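Local coordinates for protein diphthine synthase (PDB 1WDE) that probably catalyses the S-adenosyl-L-methionine-dependent trimethylation of a modified histidine in elongation factor 2, a step of diphthamide biosynthesis, at residues A[14-22]-A[48-56]; A[33-43]-A[84-92]. All blocks are in the same frame, centred on the assembly; numbering follows the deposited sequence.

Both contacts belong to the N-terminal parallel sheet and one of its covering layers. Contact 2 pairs two neighbouring strands of that sheet. Contact 1 packs the loop after strand 9-14 against helix 47-57, which packs on strand 35-39 of contact 2. Their centres are about 11 Å apart, and they touch directly. Trp15 N lies 2.8 Å from Thr90 O, and Gly16 O lies 2.8 Å from Gly92 N; both are probable hydrogen bonds. Leu49 packs on Val38. Each contact lies near the S-adenosyl-L-methionine site inferred by similarity: the side chain of Tyr17 is about 4 Å from Gly122, and that of Met43 about 6 Å from Val96.

Contact 1: A[14-22]-A[48-56]; sequences GWGYAPGMQ and WLYKSVVEA
Trp15 and Trp48 meet rim to rim where the loop 14-22 lies against the helix segment 48-56. Their planes are 28° apart, and neither ring lies over the face of the other. Trp15 CD1 comes to 3.8 Å from Trp48 CZ3.

The indole of Trp15 points its N-H at the helix. NE1 donates to Ser52 OG at 2.9 Å, with an N-H...O angle of 168°, and the oxygen lies in the ring plane. Ser52 presents this oxygen with OG anti to the backbone N. Farther along the same rim, Ala56 CB sits in plane, 3.7 Å from Trp15 CZ2. The two faces are filled from different segments. Val53 CG2 lies over one face, 4.2 Å from the centroid of the five-membered ring. Gln22 CG lies over the opposite face. Leu49 CD1 adds an oblique contact near Trp15 CB and CD1.

Trp48 has CG between its backbone N and carbonyl carbon (chi1 65°), which turns the indole toward the loop. One face takes Pro19 CD, a CH-pi contact 3.9 Å from the six-membered centroid, and Ala18 CA rests over the same face. Gly16 O meets the ring edge 3.5 Å from CH2. The loop thus bends round this indole as it enters the type II turn Ala18-Met21.

Trp15 and Gly16 form a classic beta bulge opposite Gly92. Helix 24-32 also packs on Trp15, through Ala26, Leu27 and Val30. Tyr17 points away from the helix, and its hydroxyl bonds to Gly219 O, beside the probable cofactor site.

The chemistry is mainly aromatic and apolar. One straight hydrogen bond satisfies the buried indole nitrogen of Trp15 and, with the packed faces, fixes the rotation of its ring.

Contact 2: A[33-43]-A[84-92]; sequences ADVVYVESYTM and AVVAVVTAG
Two adjacent strands of the N-terminal parallel sheet make this contact, 35-39 and 85-90. Their axes approach to 4.7 Å and run 21° apart. The regular ladder pairs Val35 with Val86, Val36 with Ala87, Tyr37 with Val88 and Val38 with Val89. Tyr37 is bonded through both backbone polar atoms: its N donates to Ala87 O at 2.8 Å, and its O accepts from Val89 N. Glu39 N continues the series to Val89 O.

At the start of the strands, Asp34 clasps Val85. Asp34 N donates to Val85 O at 2.9 Å, and Val85 N donates to Asp34 OD2 at 3.1 Å, on the anti side of that oxygen. With CG anti to its carbonyl carbon (chi1 -61°), the carboxylate comes within bonding distance of Val85 N.

The side chains alternate between the two faces. On one, Val86 CG1 touches the edge of the Tyr37 ring, 3.3 Å from CE2 and in its plane. On the other, Val36 CG1 meets Val89 CG2 at 3.8 Å.

Toward the C-terminal ends of the strands, Glu39 bends at chi2 (chi1 65°) toward Thr90. Its OE1 accepts from Thr90 OG1 at 2.9 Å on the anti side and from Thr42 OG1 on the syn side. His100 NE2 also bonds to OE1, and OE2 takes Thr42 N. These bonds hold the carboxylate in place. One water accepts from Ala91 N and donates to Glu39 O at 2.7 Å, bridging the strands where they part. Met43 CB then rests against Ala91 CB.

Strand 62-64 flanks 35-39, and strand 9-14 flanks 85-90. Helix 47-57 covers the face of Val36 and Val38 with Leu49 and Val53, while helix 67-71 reaches Glu39 through Leu70.

Contact 1: A[14-22]-A[48-56]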
loop_
_atom_site.group_PDB
_atom_site.type_symbol
_atom_site.label_atom_id
_atom_site.label_comp_id
_atom_site.label_asym_id
_atom_site.label_seq_id
_atom_site.Cartn_x
_atom_site.Cartn_y
_atom_site.Cartn_z
ATOM N N GLY A 14 9.036 7.868 -9.355
ATOM C CA GLY A 14 8.988 7.227 -8.050
ATOM C C GLY A 14 10.322 7.543 -7.376
ATOM O O GLY A 14 11.388 7.325 -7.947
ATOM N N TRP A 15 10.269 8.069 -6.162
ATOM C CA TRP A 15 11.469 8.447 -5.431
ATOM C C TRP A 15 11.968 7.412 -4.402
ATOM O O TRP A 15 13.019 7.599 -3.797
ATOM C CB TRP A 15 11.204 9.772 -4.713
ATOM C CG TRP A 15 12.415 10.640 -4.537
ATOM C CD1 TRP A 15 12.994 11.009 -3.361
ATOM C CD2 TRP A 15 13.176 11.274 -5.578
ATOM N NE1 TRP A 15 14.070 11.837 -3.601
ATOM C CE2 TRP A 15 14.204 12.014 -4.951
ATOM C CE3 TRP A 15 13.088 11.285 -6.977
ATOM C CZ2 TRP A 15 15.142 12.762 -5.674
ATOM C CZ3 TRP A 15 14.021 12.026 -7.702
ATOM C CH2 TRP A 15 15.038 12.756 -7.043
ATOM N N GLY A 16 11.247 6.311 -4.219
ATOM C CA GLY A 16 11.664 5.350 -3.203
ATOM C C GLY A 16 11.041 5.837 -1.898
ATOM O O GLY A 16 10.562 6.966 -1.840
ATOM N N TYR A 17 11.052 5.039 -0.837
ATOM C CA TYR A 17 10.388 5.492 0.383
ATOM C C TYR A 17 11.272 5.994 1.516
ATOM O O TYR A 17 10.794 6.212 2.622
ATOM C CB TYR A 17 9.455 4.384 0.905
ATOM C CG TYR A 17 10.177 3.094 1.191
ATOM C CD1 TYR A 17 10.404 2.158 0.171
ATOM C CD2 TYR A 17 10.672 2.820 2.464
ATOM C CE1 TYR A 17 11.102 0.991 0.413
ATOM C CE2 TYR A 17 11.384 1.639 2.720
ATOM C CZ TYR A 17 11.594 0.734 1.692
ATOM O OH TYR A 17 12.303 -0.428 1.925
ATOM N N ALA A 18 12.557 6.183 1.256
ATOM C CA ALA A 18 13.454 6.697 2.280
ATOM C C ALA A 18 14.674 7.287 1.604
ATOM O O ALA A 18 14.955 6.976 0.456
ATOM C CB ALA A 18 13.890 5.583 3.233
ATOM N N PRO A 19 15.399 8.170 2.299
ATOM C CA PRO A 19 16.588 8.732 1.656
ATOM C C PRO A 19 17.562 7.604 1.300
ATOM O O PRO A 19 17.690 6.632 2.041
ATOM C CB PRO A 19 17.139 9.701 2.717
ATOM C CG PRO A 19 16.483 9.275 3.989
ATOM C CD PRO A 19 15.110 8.861 3.564
ATOM N N GLY A 20 18.215 7.722 0.147
ATOM C CA GLY A 20 19.161 6.707 -0.279
ATOM C C GLY A 20 18.520 5.637 -1.144
ATOM O O GLY A 20 19.201 4.776 -1.693
HETATM N N MSE A 21 17.201 5.686 -1.273
HETATM C CA MSE A 21 16.521 4.692 -2.084
HETATM C C MSE A 21 16.112 5.201 -3.460
HETATM O O MSE A 21 15.251 4.604 -4.109
HETATM C CB MSE A 21 15.311 4.148 -1.319
HETATM C CG MSE A 21 15.690 3.601 0.046
HETATM SE SE MSE A 21 14.236 2.599 0.841
HETATM C CE MSE A 21 14.399 1.071 -0.360
ATOM N N GLN A 22 16.747 6.291 -3.917
ATOM C CA GLN A 22 16.448 6.863 -5.242
ATOM C C GLN A 22 17.301 6.203 -6.330
ATOM O O GLN A 22 18.470 5.906 -6.094
ATOM C CB GLN A 22 16.711 8.377 -5.242
ATOM C CG GLN A 22 15.807 9.140 -4.306
ATOM C CD GLN A 22 16.074 8.810 -2.851
ATOM O OE1 GLN A 22 15.154 8.494 -2.083
ATOM N NE2 GLN A 22 17.335 8.883 -2.460
ATOM N N TRP A 48 10.371 13.786 4.773
ATOM C CA TRP A 48 11.710 13.838 4.209
ATOM C C TRP A 48 11.708 14.068 2.699
ATOM O O TRP A 48 12.697 14.543 2.148
ATOM C CB TRP A 48 12.433 12.514 4.487
ATOM C CG TRP A 48 11.775 11.356 3.767
ATOM C CD1 TRP A 48 10.637 10.692 4.143
ATOM C CD2 TRP A 48 12.135 10.834 2.477
ATOM N NE1 TRP A 48 10.263 9.803 3.164
ATOM C CE2 TRP A 48 11.163 9.871 2.131
ATOM C CE3 TRP A 48 13.179 11.096 1.578
ATOM C CZ2 TRP A 48 11.201 9.165 0.914
ATOM C CZ3 TRP A 48 13.216 10.397 0.371
ATOM C CH2 TRP A 48 12.229 9.444 0.052
ATOM N N LEU A 49 10.604 13.724 2.039
ATOM C CA LEU A 49 10.506 13.824 0.581
ATOM C C LEU A 49 10.898 15.172 -0.018
ATOM O O LEU A 49 11.848 15.248 -0.793
ATOM C CB LEU A 49 9.094 13.441 0.124
ATOM C CG LEU A 49 8.832 13.443 -1.386
ATOM C CD1 LEU A 49 9.767 12.475 -2.084
ATOM C CD2 LEU A 49 7.385 13.089 -1.646
ATOM N N TYR A 50 10.151 16.217 0.327
ATOM C CA TYR A 50 10.414 17.575 -0.154
ATOM C C TYR A 50 11.911 17.893 -0.093
ATOM O O TYR A 50 12.531 18.204 -1.110
ATOM C CB TYR A 50 9.639 18.580 0.702
ATOM C CG TYR A 50 9.572 19.993 0.152
ATOM C CD1 TYR A 50 8.751 20.303 -0.942
ATOM C CD2 TYR A 50 10.303 21.028 0.741
ATOM C CE1 TYR A 50 8.659 21.612 -1.431
ATOM C CE2 TYR A 50 10.220 22.344 0.259
ATOM C CZ TYR A 50 9.395 22.627 -0.825
ATOM O OH TYR A 50 9.292 23.921 -1.290
ATOM N N LYS A 51 12.485 17.819 1.104
ATOM C CA LYS A 51 13.911 18.090 1.302
ATOM C C LYS A 51 14.815 17.281 0.379
ATOM O O LYS A 51 15.756 17.822 -0.195
ATOM C CB LYS A 51 14.313 17.803 2.754
ATOM C CG LYS A 51 15.826 17.640 2.961
ATOM C CD LYS A 51 16.147 17.058 4.339
ATOM C CE LYS A 51 17.560 16.480 4.397
ATOM N NZ LYS A 51 18.599 17.476 4.012
ATOM N N SER A 52 14.539 15.983 0.251
ATOM C CA SER A 52 15.339 15.094 -0.600
ATOM C C SER A 52 15.276 15.472 -2.074
ATOM O O SER A 52 16.276 15.401 -2.784
ATOM C CB SER A 52 14.876 13.642 -0.439
ATOM O OG SER A 52 15.576 12.787 -1.331
ATOM N N VAL A 53 14.090 15.854 -2.531
ATOM C CA VAL A 53 13.896 16.262 -3.918
ATOM C C VAL A 53 14.683 17.568 -4.130
ATOM O O VAL A 53 15.599 17.619 -4.952
ATOM C CB VAL A 53 12.385 16.497 -4.212
ATOM C CG1 VAL A 53 12.201 17.033 -5.620
ATOM C CG2 VAL A 53 11.602 15.170 -4.068
ATOM N N VAL A 54 14.322 18.602 -3.366
ATOM C CA VAL A 54 14.976 19.917 -3.425
ATOM C C VAL A 54 16.481 19.749 -3.499
ATOM O O VAL A 54 17.173 20.457 -4.229
ATOM C CB VAL A 54 14.639 20.754 -2.169
ATOM C CG1 VAL A 54 15.664 21.880 -1.984
ATOM C CG2 VAL A 54 13.250 21.329 -2.302
ATOM N N GLU A 55 16.976 18.794 -2.730
ATOM C CA GLU A 55 18.392 18.489 -2.682
ATOM C C GLU A 55 18.868 18.034 -4.063
ATOM O O GLU A 55 19.955 18.399 -4.516
ATOM C CB GLU A 55 18.600 17.400 -1.628
ATOM C CG GLU A 55 20.029 17.054 -1.286
ATOM C CD GLU A 55 20.109 16.214 -0.019
ATOM O OE1 GLU A 55 21.099 15.463 0.143
ATOM O OE2 GLU A 55 19.179 16.314 0.819
ATOM N N ALA A 56 18.032 17.253 -4.743
ATOM C CA ALA A 56 18.366 16.729 -6.064
ATOM C C ALA A 56 18.173 17.712 -7.214
ATOM O O ALA A 56 18.991 17.761 -8.121
ATOM C CB ALA A 56 17.550 15.463 -6.336
#

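Contact 2: A[33-43]-A[84-92]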
loop_
_atom_site.group_PDB
_atom_site.type_symbol
_atom_site.label_atom_id
_atom_site.label_comp_id
_atom_site.label_asym_id
_atom_site.label_seq_id
_atom_site.Cartn_x
_atom_site.Cartn_y
_atom_site.Cartn_z
ATOM N N ALA A 33 14.501 18.074 -15.368
ATOM C CA ALA A 33 13.178 18.653 -15.574
ATOM C C ALA A 33 13.259 20.175 -15.416
ATOM O O ALA A 33 14.251 20.700 -14.914
ATOM C CB ALA A 33 12.189 18.072 -14.567
ATOM N N ASP A 34 12.222 20.882 -15.852
ATOM C CA ASP A 34 12.204 22.333 -15.739
ATOM C C ASP A 34 11.410 22.725 -14.507
ATOM O O ASP A 34 11.685 23.751 -13.879
ATOM C CB ASP A 34 11.583 22.967 -16.987
ATOM C CG ASP A 34 12.355 22.636 -18.255
ATOM O OD1 ASP A 34 13.578 22.889 -18.294
ATOM O OD2 ASP A 34 11.737 22.122 -19.216
ATOM N N VAL A 35 10.421 21.901 -14.171
ATOM C CA VAL A 35 9.575 22.126 -13.001
ATOM C C VAL A 35 9.445 20.792 -12.248
ATOM O O VAL A 35 9.426 19.722 -12.865
ATOM C CB VAL A 35 8.161 22.609 -13.407
ATOM C CG1 VAL A 35 7.424 23.142 -12.186
ATOM C CG2 VAL A 35 8.260 23.686 -14.468
ATOM N N VAL A 36 9.362 20.861 -10.922
ATOM C CA VAL A 36 9.247 19.661 -10.101
ATOM C C VAL A 36 8.186 19.782 -9.012
ATOM O O VAL A 36 8.385 20.476 -8.012
ATOM C CB VAL A 36 10.579 19.324 -9.417
ATOM C CG1 VAL A 36 10.442 18.031 -8.623
ATOM C CG2 VAL A 36 11.678 19.196 -10.460
ATOM N N TYR A 37 7.052 19.120 -9.222
ATOM C CA TYR A 37 5.975 19.108 -8.245
ATOM C C TYR A 37 6.267 17.900 -7.374
ATOM O O TYR A 37 6.707 16.861 -7.867
ATOM C CB TYR A 37 4.625 18.934 -8.930
ATOM C CG TYR A 37 4.226 20.096 -9.810
ATOM C CD1 TYR A 37 3.771 21.293 -9.255
ATOM C CD2 TYR A 37 4.309 20.005 -11.195
ATOM C CE1 TYR A 37 3.407 22.371 -10.064
ATOM C CE2 TYR A 37 3.950 21.073 -12.010
ATOM C CZ TYR A 37 3.499 22.252 -11.441
ATOM O OH TYR A 37 3.137 23.304 -12.254
ATOM N N VAL A 38 6.036 18.040 -6.078
ATOM C CA VAL A 38 6.295 16.965 -5.139
ATOM C C VAL A 38 5.062 16.771 -4.275
ATOM O O VAL A 38 4.573 17.717 -3.657
ATOM C CB VAL A 38 7.511 17.303 -4.242
ATOM C CG1 VAL A 38 7.737 16.210 -3.230
ATOM C CG2 VAL A 38 8.743 17.479 -5.094
ATOM N N GLU A 39 4.542 15.551 -4.248
ATOM C CA GLU A 39 3.366 15.275 -3.443
ATOM C C GLU A 39 3.743 14.269 -2.369
ATOM O O GLU A 39 4.316 13.218 -2.648
ATOM C CB GLU A 39 2.200 14.781 -4.325
ATOM C CG GLU A 39 2.382 13.447 -5.025
ATOM C CD GLU A 39 1.968 12.273 -4.154
ATOM O OE1 GLU A 39 1.944 11.131 -4.666
ATOM O OE2 GLU A 39 1.664 12.489 -2.958
ATOM N N SER A 40 3.443 14.620 -1.126
ATOM C CA SER A 40 3.771 13.766 -0.003
ATOM C C SER A 40 2.540 13.342 0.769
ATOM O O SER A 40 2.630 13.002 1.945
ATOM C CB SER A 40 4.745 14.502 0.912
ATOM O OG SER A 40 4.513 15.897 0.852
ATOM N N TYR A 41 1.390 13.355 0.100
ATOM C CA TYR A 41 0.135 12.972 0.736
ATOM C C TYR A 41 -0.303 11.524 0.475
ATOM O O TYR A 41 -1.112 10.979 1.231
ATOM C CB TYR A 41 -0.977 13.935 0.306
ATOM C CG TYR A 41 -1.355 13.861 -1.156
ATOM C CD1 TYR A 41 -2.188 12.849 -1.633
ATOM C CD2 TYR A 41 -0.894 14.814 -2.061
ATOM C CE1 TYR A 41 -2.561 12.792 -2.982
ATOM C CE2 TYR A 41 -1.257 14.768 -3.411
ATOM C CZ TYR A 41 -2.093 13.755 -3.865
ATOM O OH TYR A 41 -2.476 13.719 -5.190
ATOM N N THR A 42 0.211 10.904 -0.588
ATOM C CA THR A 42 -0.153 9.518 -0.904
ATOM C C THR A 42 0.628 8.518 -0.061
ATOM O O THR A 42 0.350 7.318 -0.101
ATOM C CB THR A 42 0.105 9.158 -2.403
ATOM O OG1 THR A 42 1.471 9.433 -2.740
ATOM C CG2 THR A 42 -0.826 9.946 -3.327
HETATM N N MSE A 43 1.595 9.013 0.705
HETATM C CA MSE A 43 2.435 8.152 1.536
HETATM C C MSE A 43 2.695 8.758 2.931
HETATM O O MSE A 43 3.154 9.895 3.052
HETATM C CB MSE A 43 3.773 7.899 0.815
HETATM C CG MSE A 43 4.036 6.453 0.317
HETATM SE SE MSE A 43 2.903 5.643 -1.077
HETATM C CE MSE A 43 2.514 3.962 -0.207
ATOM N N ALA A 84 7.045 22.288 -21.945
ATOM C CA ALA A 84 8.151 22.045 -21.029
ATOM C C ALA A 84 8.097 20.652 -20.416
ATOM O O ALA A 84 7.115 19.925 -20.559
ATOM C CB ALA A 84 8.066 23.086 -19.908
ATOM N N VAL A 85 9.204 20.436 -19.663
ATOM C CA VAL A 85 9.353 19.153 -18.971
ATOM C C VAL A 85 8.930 19.298 -17.515
ATOM O O VAL A 85 9.604 19.968 -16.726
ATOM C CB VAL A 85 10.796 18.679 -19.007
ATOM C CG1 VAL A 85 10.911 17.220 -18.544
ATOM C CG2 VAL A 85 11.385 18.785 -20.413
ATOM N N VAL A 86 7.809 18.682 -17.158
ATOM C CA VAL A 86 7.294 18.753 -15.793
ATOM C C VAL A 86 7.375 17.398 -15.095
ATOM O O VAL A 86 7.003 16.375 -15.662
ATOM C CB VAL A 86 5.830 19.242 -15.773
ATOM C CG1 VAL A 86 5.273 19.180 -14.370
ATOM C CG2 VAL A 86 5.758 20.678 -16.275
ATOM N N ALA A 87 7.866 17.402 -13.862
ATOM C CA ALA A 87 7.992 16.172 -13.101
ATOM C C ALA A 87 7.092 16.177 -11.875
ATOM O O ALA A 87 6.940 17.204 -11.208
ATOM C CB ALA A 87 9.444 15.965 -12.674
ATOM N N VAL A 88 6.469 15.032 -11.611
ATOM C CA VAL A 88 5.628 14.856 -10.434
ATOM C C VAL A 88 6.315 13.730 -9.676
ATOM O O VAL A 88 6.470 12.612 -10.187
ATOM C CB VAL A 88 4.177 14.463 -10.798
ATOM C CG1 VAL A 88 3.386 14.155 -9.531
ATOM C CG2 VAL A 88 3.501 15.611 -11.551
ATOM N N VAL A 89 6.756 14.038 -8.463
ATOM C CA VAL A 89 7.472 13.069 -7.649
ATOM C C VAL A 89 6.649 12.512 -6.504
ATOM O O VAL A 89 6.011 13.254 -5.761
ATOM C CB VAL A 89 8.731 13.678 -7.048
ATOM C CG1 VAL A 89 9.569 12.589 -6.390
ATOM C CG2 VAL A 89 9.535 14.395 -8.138
ATOM N N THR A 90 6.699 11.192 -6.367
ATOM C CA THR A 90 5.983 10.474 -5.321
ATOM C C THR A 90 6.963 9.625 -4.519
ATOM O O THR A 90 7.928 9.111 -5.068
ATOM C CB THR A 90 4.909 9.539 -5.948
ATOM O OG1 THR A 90 3.926 10.334 -6.628
ATOM C CG2 THR A 90 4.222 8.695 -4.867
ATOM N N ALA A 91 6.744 9.502 -3.213
ATOM C CA ALA A 91 7.602 8.628 -2.425
ATOM C C ALA A 91 7.160 7.231 -2.919
ATOM O O ALA A 91 6.006 7.044 -3.287
ATOM C CB ALA A 91 7.301 8.797 -0.923
ATOM N N GLY A 92 8.057 6.262 -2.956
ATOM C CA GLY A 92 7.660 4.952 -3.449
ATOM C C GLY A 92 7.606 4.933 -4.970
ATOM O O GLY A 92 8.525 5.406 -5.634
HETATM O O HOH W 1 4.390 10.599 -2.074
#